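Local coordinates for hyperpolarization-activated (Ih) channel (Strongylocentrotus purpuratus, PDB 2PTM), which probably forms a voltage-gated, cyclic-nucleotide-modulated potassium-conducting channel, this piece being its C-terminal region, with C-linker and cAMP-bound nucleotide-binding domain, at residues 85-88 and 89-93. Sequence-based numbering, arbitrary orientation.
Sequences NFVT and RVVTL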
ATOM      1  N   ASN A  85      -8.269 -11.855 -25.391  1.00 39.02           N
ATOM      2  CA  ASN A  85      -8.405 -11.596 -23.961  1.00 37.33           C
ATOM      3  C   ASN A  85      -7.119 -11.915 -23.208  1.00 36.51           C
ATOM      4  O   ASN A  85      -6.799 -11.255 -22.218  1.00 34.66           O
ATOM      5  CB  ASN A  85      -9.569 -12.387 -23.366  1.00 35.97           C
ATOM      6  CG  ASN A  85     -10.917 -11.937 -23.899  1.00 37.10           C
ATOM      7  OD1 ASN A  85     -11.128 -10.752 -24.177  1.00 38.06           O
ATOM      8  ND2 ASN A  85     -11.844 -12.882 -24.037  1.00 36.91           N
ATOM      9  N   PHE A  86      -6.399 -12.940 -23.665  1.00 37.33           N
ATOM     10  CA  PHE A  86      -5.074 -13.258 -23.115  1.00 37.40           C
ATOM     11  C   PHE A  86      -4.096 -12.113 -23.361  1.00 37.68           C
ATOM     12  O   PHE A  86      -3.456 -11.624 -22.427  1.00 37.98           O
ATOM     13  CB  PHE A  86      -4.510 -14.574 -23.686  1.00 37.18           C
ATOM     14  CG  PHE A  86      -3.084 -14.880 -23.239  1.00 38.81           C
ATOM     15  CD1 PHE A  86      -2.831 -15.415 -21.984  1.00 38.74           C
ATOM     16  CD2 PHE A  86      -2.010 -14.631 -24.072  1.00 39.60           C
ATOM     17  CE1 PHE A  86      -1.539 -15.686 -21.562  1.00 38.32           C
ATOM     18  CE2 PHE A  86      -0.708 -14.910 -23.665  1.00 42.55           C
ATOM     19  CZ  PHE A  86      -0.473 -15.442 -22.407  1.00 39.66           C
ATOM     20  N   VAL A  87      -3.980 -11.685 -24.615  1.00 37.13           N
ATOM     21  CA  VAL A  87      -3.069 -10.595 -24.945  1.00 36.42           C
ATOM     22  C   VAL A  87      -3.421  -9.332 -24.140  1.00 33.97           C
ATOM     23  O   VAL A  87      -2.550  -8.683 -23.567  1.00 32.32           O
ATOM     24  CB  VAL A  87      -3.079 -10.275 -26.447  1.00 38.67           C
ATOM     25  CG1 VAL A  87      -2.138  -9.112 -26.740  1.00 39.77           C
ATOM     26  CG2 VAL A  87      -2.693 -11.508 -27.256  1.00 43.17           C
ATOM     27  N   THR A  88      -4.703  -8.994 -24.080  1.00 31.48           N
ATOM     28  CA  THR A  88      -5.107  -7.811 -23.328  1.00 31.55           C
ATOM     29  C   THR A  88      -4.728  -7.905 -21.844  1.00 32.10           C
ATOM     30  O   THR A  88      -4.227  -6.942 -21.251  1.00 32.95           O
ATOM     31  CB  THR A  88      -6.608  -7.525 -23.492  1.00 34.04           C
ATOM     32  OG1 THR A  88      -6.857  -7.111 -24.843  1.00 36.39           O
ATOM     33  CG2 THR A  88      -7.047  -6.425 -22.533  1.00 33.17           C
ATOM     34  N   ARG A  89      -4.951  -9.068 -21.248  1.00 30.42           N
ATOM     35  CA  ARG A  89      -4.625  -9.266 -19.841  1.00 34.09           C
ATOM     36  C   ARG A  89      -3.132  -9.062 -19.582  1.00 32.16           C
ATOM     37  O   ARG A  89      -2.741  -8.363 -18.646  1.00 32.01           O
ATOM     38  CB  ARG A  89      -5.044 -10.664 -19.382  1.00 34.16           C
ATOM     39  CG  ARG A  89      -4.846 -10.905 -17.886  1.00 35.97           C
ATOM     40  CD  ARG A  89      -5.869 -10.139 -17.069  1.00 37.99           C
ATOM     41  NE  ARG A  89      -7.228 -10.613 -17.329  1.00 40.51           N
ATOM     42  CZ  ARG A  89      -8.329 -10.046 -16.845  0.50 42.02           C
ATOM     43  NH1 ARG A  89      -8.240  -8.965 -16.082  0.50 40.89           N
ATOM     44  NH2 ARG A  89      -9.520 -10.560 -17.128  0.50 41.98           N
ATOM     45  N   VAL A  90      -2.299  -9.672 -20.416  1.00 29.92           N
ATOM     46  CA  VAL A  90      -0.855  -9.564 -20.258  1.00 30.24           C
ATOM     47  C   VAL A  90      -0.377  -8.125 -20.382  1.00 31.56           C
ATOM     48  O   VAL A  90       0.302  -7.621 -19.488  1.00 30.78           O
ATOM     49  CB  VAL A  90      -0.107 -10.447 -21.270  1.00 33.82           C
ATOM     50  CG1 VAL A  90       1.399 -10.179 -21.211  1.00 34.63           C
ATOM     51  CG2 VAL A  90      -0.404 -11.903 -20.987  1.00 34.32           C
ATOM     52  N   VAL A  91      -0.745  -7.457 -21.474  1.00 33.13           N
ATOM     53  CA  VAL A  91      -0.225  -6.115 -21.720  1.00 33.14           C
ATOM     54  C   VAL A  91      -0.625  -5.134 -20.623  1.00 31.55           C
ATOM     55  O   VAL A  91       0.093  -4.178 -20.370  1.00 31.78           O
ATOM     56  CB  VAL A  91      -0.597  -5.538 -23.120  1.00 34.91           C
ATOM     57  CG1 VAL A  91       0.066  -6.346 -24.246  1.00 33.95           C
ATOM     58  CG2 VAL A  91      -2.105  -5.451 -23.316  1.00 36.13           C
ATOM     59  N   THR A  92      -1.757  -5.368 -19.968  1.00 32.57           N
ATOM     60  CA  THR A  92      -2.192  -4.471 -18.900  1.00 31.62           C
ATOM     61  C   THR A  92      -1.415  -4.725 -17.608  1.00 32.32           C
ATOM     62  O   THR A  92      -1.451  -3.913 -16.684  1.00 35.33           O
ATOM     63  CB  THR A  92      -3.705  -4.595 -18.609  1.00 35.74           C
ATOM     64  OG1 THR A  92      -3.998  -5.913 -18.134  1.00 35.40           O
ATOM     65  CG2 THR A  92      -4.530  -4.304 -19.855  1.00 35.97           C
ATOM     66  N   LEU A  93      -0.715  -5.852 -17.538  1.00 29.45           N
ATOM     67  CA  LEU A  93       0.058  -6.188 -16.344  1.00 30.73           C
ATOM     68  C   LEU A  93       1.566  -6.023 -16.512  1.00 29.62           C
ATOM     69  O   LEU A  93       2.307  -6.114 -15.537  1.00 32.35           O
ATOM     70  CB  LEU A  93      -0.244  -7.614 -15.880  1.00 31.08           C
ATOM     71  CG  LEU A  93      -1.704  -7.930 -15.535  1.00 34.40           C
ATOM     72  CD1 LEU A  93      -1.832  -9.385 -15.150  1.00 34.53           C
ATOM     73  CD2 LEU A  93      -2.223  -7.032 -14.417  1.00 38.07           C
TER
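The short helix 84-93, which leads into the first strand of the cyclic nucleotide-binding domain's beta roll, is held here by successive i to i+4 bonds, from N85 O to R89 N through T88 O to T92 N. The middle two are the straightest, V91 N meeting V87 O with an N-H...O angle of 175°; the last, T92 N to T88 O, is longer at 3.2 Å and more bent. On the buried side, V90 CG2 lies over one face of the F86 ring, 4.0 Å from its centroid. It stands 17° off the ring normal, a CH-pi contact. F86 CG is anti to the backbone N, which brings the ring out from the helix with one face to the V90 methyl. V87 CG1 and V91 CG1 meet more loosely, at 4.3 Å. T92 turns its hydroxyl back on the helix, chi1 of 63° setting OG1 between N and C. There it donates to R89 O at 2.8 Å, from above the carbonyl plane. A valine in place of T92 would probably leave R89 O without this side-chain donor near the helix end. Outside the helix, R89 NH2 forms a salt bridge with E179, and the F86 ring meets F180 steeply, beyond helix 170-179; V87 and V91 pack on helix 70-75, while T88 and T92 face helix 58-68.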